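Local coordinates for protein putative C39-like peptidase (Bacillus anthracis, PDB 3ERV) that is of unestablished function but, as a putative C39-like peptidase of the papain-like clan CA, probably cleaves peptide bonds with a catalytic cysteine, at residues F113-A116 with K117-L120; T128-S131 with I132-Y136. All coordinates share one frame; numbering follows the deposited sequence.

How the interactions relate
Interactions 1 and 2 sit in series along the chain, at opposite ends of helices: interaction 1 takes in the last turns of helix 109-119, interaction 2 the first turn of helix 132-140, with strand 124-126 between them. Their centres are about 20 Å apart and they do not touch. Both are partly buried, with apolar residues turned inward (L115, A116 and L120 in one, I132 and L135 in the other) and charged ones at the surface. The backbone and capping bonds follow the helix end: at 113-120 carbonyl oxygens collect backbone N-H groups; at 128-136 a serine hydroxyl at the N-cap reaches a glutamate. Interaction 1 adds a lysine methylene on one face of a phenylalanine ring.

Interaction 1 (F113-A116 with K117-L120); sequences FQLA and KKYL
K117 N donates to F113 O over 2.9 Å, a fairly straight bond (161° at the hydrogen). One residue on, K118 N reaches Q114 O at 3.2 Å, with a weak second bond to L115 O. A116 O is shared between two donors: the i+4 bond from L120 N, at 2.8 Å, lies in the carbonyl plane, and the i+3 bond from Y119 N, at 3.1 Å, comes in well above it.

Among the side chains, F113 and K117 form a CH-pi contact. With its CG anti to the backbone N (chi1 178°), F113 swings its ring under the K117 chain, and K117 CG sits over one face, off centre toward the rim, 3.8 Å from the centroid. The ammonium reaches onward to P121 O. L115 and Y119 lie side by side, CD1 of L115 against CE2 of Y119 at 4.1 Å, while L115 O meets the ring edge. Y119 OH is held by E74 and K70, and K118 NZ adds a weak bond to it.

L115 and A116 pack inward on L55 of helix 50-61 while Q114 and K118 are exposed, the pattern of an amphipathic helix, here at its C-terminal end, laid on the peptidase core.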
ATOM      1  N   PHE A 113      -1.621   8.894   0.291  1.00 46.31           N
ATOM      2  CA  PHE A 113      -2.860   9.527   0.758  1.00 46.29           C
ATOM      3  C   PHE A 113      -3.223  10.807  -0.027  1.00 45.75           C
ATOM      4  O   PHE A 113      -4.384  11.028  -0.393  1.00 45.97           O
ATOM      5  CB  PHE A 113      -2.770   9.848   2.254  1.00 47.08           C
ATOM      6  CG  PHE A 113      -4.001  10.553   2.806  1.00 49.96           C
ATOM      7  CD1 PHE A 113      -5.248   9.915   2.820  1.00 51.64           C
ATOM      8  CD2 PHE A 113      -3.916  11.854   3.289  1.00 54.92           C
ATOM      9  CE1 PHE A 113      -6.372  10.525   3.336  1.00 49.94           C
ATOM     10  CE2 PHE A 113      -5.063  12.496   3.802  1.00 56.27           C
ATOM     11  CZ  PHE A 113      -6.297  11.816   3.817  1.00 53.31           C
ATOM     12  N   GLN A 114      -2.241  11.644  -0.303  1.00 45.54           N
ATOM     13  CA  GLN A 114      -2.521  12.827  -1.083  1.00 46.47           C
ATOM     14  C   GLN A 114      -3.098  12.456  -2.445  1.00 45.37           C
ATOM     15  O   GLN A 114      -3.979  13.147  -2.954  1.00 45.49           O
ATOM     16  CB  GLN A 114      -1.267  13.692  -1.276  1.00 46.22           C
ATOM     17  CG  GLN A 114      -0.853  14.401  -0.036  1.00 52.16           C
ATOM     18  CD  GLN A 114      -2.026  15.132   0.639  1.00 59.84           C
ATOM     19  OE1 GLN A 114      -2.310  14.906   1.821  1.00 62.89           O
ATOM     20  NE2 GLN A 114      -2.724  15.994  -0.118  1.00 60.35           N
ATOM     21  N   LEU A 115      -2.607  11.365  -3.036  1.00 44.14           N
ATOM     22  CA  LEU A 115      -3.090  10.997  -4.348  1.00 44.09           C
ATOM     23  C   LEU A 115      -4.534  10.534  -4.196  1.00 43.99           C
ATOM     24  O   LEU A 115      -5.365  10.831  -5.052  1.00 44.29           O
ATOM     25  CB  LEU A 115      -2.216   9.900  -4.995  1.00 43.35           C
ATOM     26  CG  LEU A 115      -2.555   9.404  -6.422  1.00 44.59           C
ATOM     27  CD1 LEU A 115      -2.822  10.575  -7.395  1.00 44.60           C
ATOM     28  CD2 LEU A 115      -1.430   8.532  -6.962  1.00 42.39           C
ATOM     29  N   ALA A 116      -4.815   9.781  -3.124  1.00 43.44           N
ATOM     30  CA  ALA A 116      -6.173   9.271  -2.913  1.00 45.57           C
ATOM     31  C   ALA A 116      -7.175  10.437  -2.792  1.00 46.85           C
ATOM     32  O   ALA A 116      -8.315  10.360  -3.290  1.00 46.70           O
ATOM     33  CB  ALA A 116      -6.253   8.381  -1.629  1.00 43.44           C
ATOM     34  N   LYS A 117      -6.745  11.478  -2.077  1.00 48.27           N
ATOM     35  CA  LYS A 117      -7.557  12.693  -1.882  1.00 50.17           C
ATOM     36  C   LYS A 117      -7.862  13.460  -3.169  1.00 49.46           C
ATOM     37  O   LYS A 117      -8.882  14.110  -3.251  1.00 50.71           O
ATOM     38  CB  LYS A 117      -6.841  13.645  -0.929  1.00 50.65           C
ATOM     39  CG  LYS A 117      -6.773  13.173   0.470  1.00 55.97           C
ATOM     40  CD  LYS A 117      -7.198  14.333   1.379  1.00 63.50           C
ATOM     41  CE  LYS A 117      -8.658  14.206   1.730  1.00 68.14           C
ATOM     42  NZ  LYS A 117      -9.187  15.541   2.197  1.00 71.39           N
ATOM     43  N   LYS A 118      -6.981  13.385  -4.165  1.00 48.67           N
ATOM     44  CA  LYS A 118      -7.245  14.000  -5.442  1.00 48.17           C
ATOM     45  C   LYS A 118      -8.583  13.457  -5.967  1.00 48.00           C
ATOM     46  O   LYS A 118      -9.403  14.189  -6.543  1.00 47.29           O
ATOM     47  CB  LYS A 118      -6.131  13.689  -6.452  1.00 48.41           C
ATOM     48  CG  LYS A 118      -6.272  14.460  -7.764  1.00 52.68           C
ATOM     49  CD  LYS A 118      -5.352  13.962  -8.906  1.00 59.60           C
ATOM     50  CE  LYS A 118      -5.704  14.634 -10.241  1.00 61.65           C
ATOM     51  NZ  LYS A 118      -6.601  13.752 -11.064  1.00 66.91           N
ATOM     52  N   TYR A 119      -8.801  12.165  -5.755  1.00 46.29           N
ATOM     53  CA  TYR A 119      -9.958  11.500  -6.338  1.00 45.88           C
ATOM     54  C   TYR A 119     -11.139  11.381  -5.355  1.00 45.27           C
ATOM     55  O   TYR A 119     -12.279  11.275  -5.784  1.00 45.71           O
ATOM     56  CB  TYR A 119      -9.556  10.101  -6.827  1.00 44.04           C
ATOM     57  CG  TYR A 119      -8.718  10.166  -8.038  1.00 45.30           C
ATOM     58  CD1 TYR A 119      -9.301  10.187  -9.305  1.00 44.32           C
ATOM     59  CD2 TYR A 119      -7.328  10.277  -7.942  1.00 43.60           C
ATOM     60  CE1 TYR A 119      -8.516  10.286 -10.408  1.00 46.62           C
ATOM     61  CE2 TYR A 119      -6.554  10.370  -9.052  1.00 42.54           C
ATOM     62  CZ  TYR A 119      -7.147  10.370 -10.264  1.00 44.60           C
ATOM     63  OH  TYR A 119      -6.358  10.466 -11.362  1.00 48.28           O
ATOM     64  N   LEU A 120     -10.848  11.363  -4.064  1.00 44.41           N
ATOM     65  CA  LEU A 120     -11.878  11.296  -3.022  1.00 45.56           C
ATOM     66  C   LEU A 120     -11.642  12.405  -1.954  1.00 46.36           C
ATOM     67  O   LEU A 120     -11.332  12.113  -0.778  1.00 46.06           O
ATOM     68  CB  LEU A 120     -11.851   9.917  -2.361  1.00 44.83           C
ATOM     69  CG  LEU A 120     -12.175   8.685  -3.233  1.00 44.99           C
ATOM     70  CD1 LEU A 120     -11.857   7.396  -2.426  1.00 44.40           C
ATOM     71  CD2 LEU A 120     -13.625   8.695  -3.709  1.00 45.25           C
TER

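Interaction 2 (T128-S131 with I132-Y136); sequences TGKS and IEELY
S131 OG donates to E133 OE2 across 2.6 Å, a short bond between the N-cap serine and the second residue of the helix (N2). The hydroxyl comes to the anti side of the carboxylate oxygen, 21° out of the carboxylate plane. E133 gets there by folding back: its chain bends at chi2 (71°), which carries the carboxylate toward the helix start. The same OG lies 2.9 Å from E133 N.

The carbonyl of S131 faces the first turn. Its oxygen accepts a weak bond from E134 N at 3.0 Å, bent to 122° at the hydrogen, and CB of E134 lies 3.2 Å from it. CD1 of L135 also comes up to S131 O, at 3.7 Å. Beside these, K130 and E134 touch through their aliphatic parts, with K130 CB against E134 CG at 3.8 Å. Their charged ends stay apart, K130 NZ and E134 OE2 being 6.0 Å from each other, so they form no salt bridge, and any attraction is long-range and probably weak.

Farther out, the loop and helix are placed by the surrounding fold. T128 OG1 bonds D126 and the backbone of A220, and G129 pairs through its backbone with S218. I132 and L135 pack on W213 of helix 206-215, L135 also reaching V145 and I147 of strand 145-150, while Y136 OH bonds E210.

The two acidic side chains of the first turn, E133 and E134, would be expected to interact favourably with the helix dipole, and the serine bond probably steadies the E133 carboxylate near the helix start.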
ATOM      1  N   THR A 128      -3.145   5.424   9.069  1.00 52.10           N
ATOM      2  CA  THR A 128      -1.794   5.035   9.531  1.00 52.96           C
ATOM      3  C   THR A 128      -1.628   5.237  11.047  1.00 54.17           C
ATOM      4  O   THR A 128      -2.027   6.260  11.571  1.00 54.37           O
ATOM      5  CB  THR A 128      -0.746   5.813   8.746  1.00 53.07           C
ATOM      6  OG1 THR A 128      -0.808   5.372   7.384  1.00 52.70           O
ATOM      7  CG2 THR A 128       0.707   5.634   9.324  1.00 51.63           C
ATOM      8  N   GLY A 129      -1.091   4.248  11.752  1.00 55.24           N
ATOM      9  CA  GLY A 129      -0.943   4.350  13.208  1.00 56.44           C
ATOM     10  C   GLY A 129      -2.123   3.840  14.027  1.00 57.96           C
ATOM     11  O   GLY A 129      -2.006   3.701  15.228  1.00 58.78           O
ATOM     12  N   LYS A 130      -3.277   3.603  13.408  1.00 58.50           N
ATOM     13  CA  LYS A 130      -4.431   3.108  14.138  1.00 58.81           C
ATOM     14  C   LYS A 130      -4.135   1.657  14.335  1.00 59.12           C
ATOM     15  O   LYS A 130      -3.131   1.173  13.820  1.00 59.65           O
ATOM     16  CB  LYS A 130      -5.696   3.235  13.297  1.00 58.79           C
ATOM     17  CG  LYS A 130      -6.077   4.676  12.948  1.00 60.36           C
ATOM     18  CD  LYS A 130      -6.551   5.374  14.175  1.00 62.61           C
ATOM     19  CE  LYS A 130      -7.382   6.577  13.843  1.00 64.57           C
ATOM     20  NZ  LYS A 130      -6.511   7.765  13.910  1.00 67.03           N
ATOM     21  N   SER A 131      -5.015   0.940  15.022  1.00 59.54           N
ATOM     22  CA  SER A 131      -4.774  -0.469  15.317  1.00 60.26           C
ATOM     23  C   SER A 131      -5.327  -1.361  14.224  1.00 60.23           C
ATOM     24  O   SER A 131      -6.241  -0.974  13.522  1.00 59.58           O
ATOM     25  CB  SER A 131      -5.425  -0.844  16.668  1.00 61.05           C
ATOM     26  OG  SER A 131      -6.474  -1.802  16.529  1.00 61.73           O
ATOM     27  N   ILE A 132      -4.808  -2.575  14.116  1.00 60.87           N
ATOM     28  CA  ILE A 132      -5.334  -3.530  13.141  1.00 61.81           C
ATOM     29  C   ILE A 132      -6.872  -3.632  13.219  1.00 62.28           C
ATOM     30  O   ILE A 132      -7.557  -3.812  12.198  1.00 62.20           O
ATOM     31  CB  ILE A 132      -4.643  -4.923  13.281  1.00 62.26           C
ATOM     32  CG1 ILE A 132      -4.814  -5.765  12.031  1.00 62.38           C
ATOM     33  CG2 ILE A 132      -5.126  -5.666  14.511  1.00 63.09           C
ATOM     34  CD1 ILE A 132      -4.285  -5.110  10.813  1.00 66.65           C
ATOM     35  N   GLU A 133      -7.422  -3.489  14.418  1.00 61.60           N
ATOM     36  CA  GLU A 133      -8.848  -3.720  14.595  1.00 61.42           C
ATOM     37  C   GLU A 133      -9.668  -2.677  13.861  1.00 60.11           C
ATOM     38  O   GLU A 133     -10.753  -2.965  13.379  1.00 59.31           O
ATOM     39  CB  GLU A 133      -9.221  -3.691  16.077  1.00 62.40           C
ATOM     40  CG  GLU A 133      -8.992  -5.014  16.786  1.00 67.67           C
ATOM     41  CD  GLU A 133      -7.510  -5.316  16.955  1.00 73.01           C
ATOM     42  OE1 GLU A 133      -7.145  -6.518  16.861  1.00 75.56           O
ATOM     43  OE2 GLU A 133      -6.722  -4.344  17.152  1.00 73.18           O
ATOM     44  N   GLU A 134      -9.165  -1.451  13.857  1.00 59.07           N
ATOM     45  CA  GLU A 134      -9.728  -0.380  13.070  1.00 59.81           C
ATOM     46  C   GLU A 134      -9.817  -0.794  11.596  1.00 58.42           C
ATOM     47  O   GLU A 134     -10.813  -0.497  10.923  1.00 57.59           O
ATOM     48  CB  GLU A 134      -8.826   0.851  13.145  1.00 60.66           C
ATOM     49  CG  GLU A 134      -8.885   1.564  14.461  1.00 66.47           C
ATOM     50  CD  GLU A 134     -10.187   2.298  14.578  1.00 73.95           C
ATOM     51  OE1 GLU A 134     -11.009   1.890  15.441  1.00 74.56           O
ATOM     52  OE2 GLU A 134     -10.401   3.244  13.759  1.00 78.04           O
ATOM     53  N   LEU A 135      -8.761  -1.431  11.101  1.00 56.60           N
ATOM     54  CA  LEU A 135      -8.724  -1.817   9.691  1.00 56.15           C
ATOM     55  C   LEU A 135      -9.804  -2.852   9.399  1.00 55.84           C
ATOM     56  O   LEU A 135     -10.513  -2.765   8.387  1.00 55.52           O
ATOM     57  CB  LEU A 135      -7.330  -2.305   9.262  1.00 55.64           C
ATOM     58  CG  LEU A 135      -6.311  -1.241   8.788  1.00 54.74           C
ATOM     59  CD1 LEU A 135      -6.005  -0.244   9.895  1.00 51.83           C
ATOM     60  CD2 LEU A 135      -5.012  -1.871   8.267  1.00 52.51           C
ATOM     61  N   TYR A 136      -9.947  -3.807  10.306  1.00 55.82           N
ATOM     62  CA  TYR A 136     -10.977  -4.833  10.172  1.00 55.91           C
ATOM     63  C   TYR A 136     -12.393  -4.224  10.244  1.00 54.93           C
ATOM     64  O   TYR A 136     -13.317  -4.679   9.551  1.00 54.92           O
ATOM     65  CB  TYR A 136     -10.790  -5.928  11.241  1.00 56.07           C
ATOM     66  CG  TYR A 136      -9.478  -6.686  11.132  1.00 56.57           C
ATOM     67  CD1 TYR A 136      -8.989  -7.088   9.902  1.00 57.19           C
ATOM     68  CD2 TYR A 136      -8.756  -7.044  12.274  1.00 55.72           C
ATOM     69  CE1 TYR A 136      -7.802  -7.788   9.790  1.00 57.10           C
ATOM     70  CE2 TYR A 136      -7.593  -7.752  12.185  1.00 57.12           C
ATOM     71  CZ  TYR A 136      -7.103  -8.122  10.943  1.00 58.55           C
ATOM     72  OH  TYR A 136      -5.915  -8.823  10.847  1.00 57.42           O
TER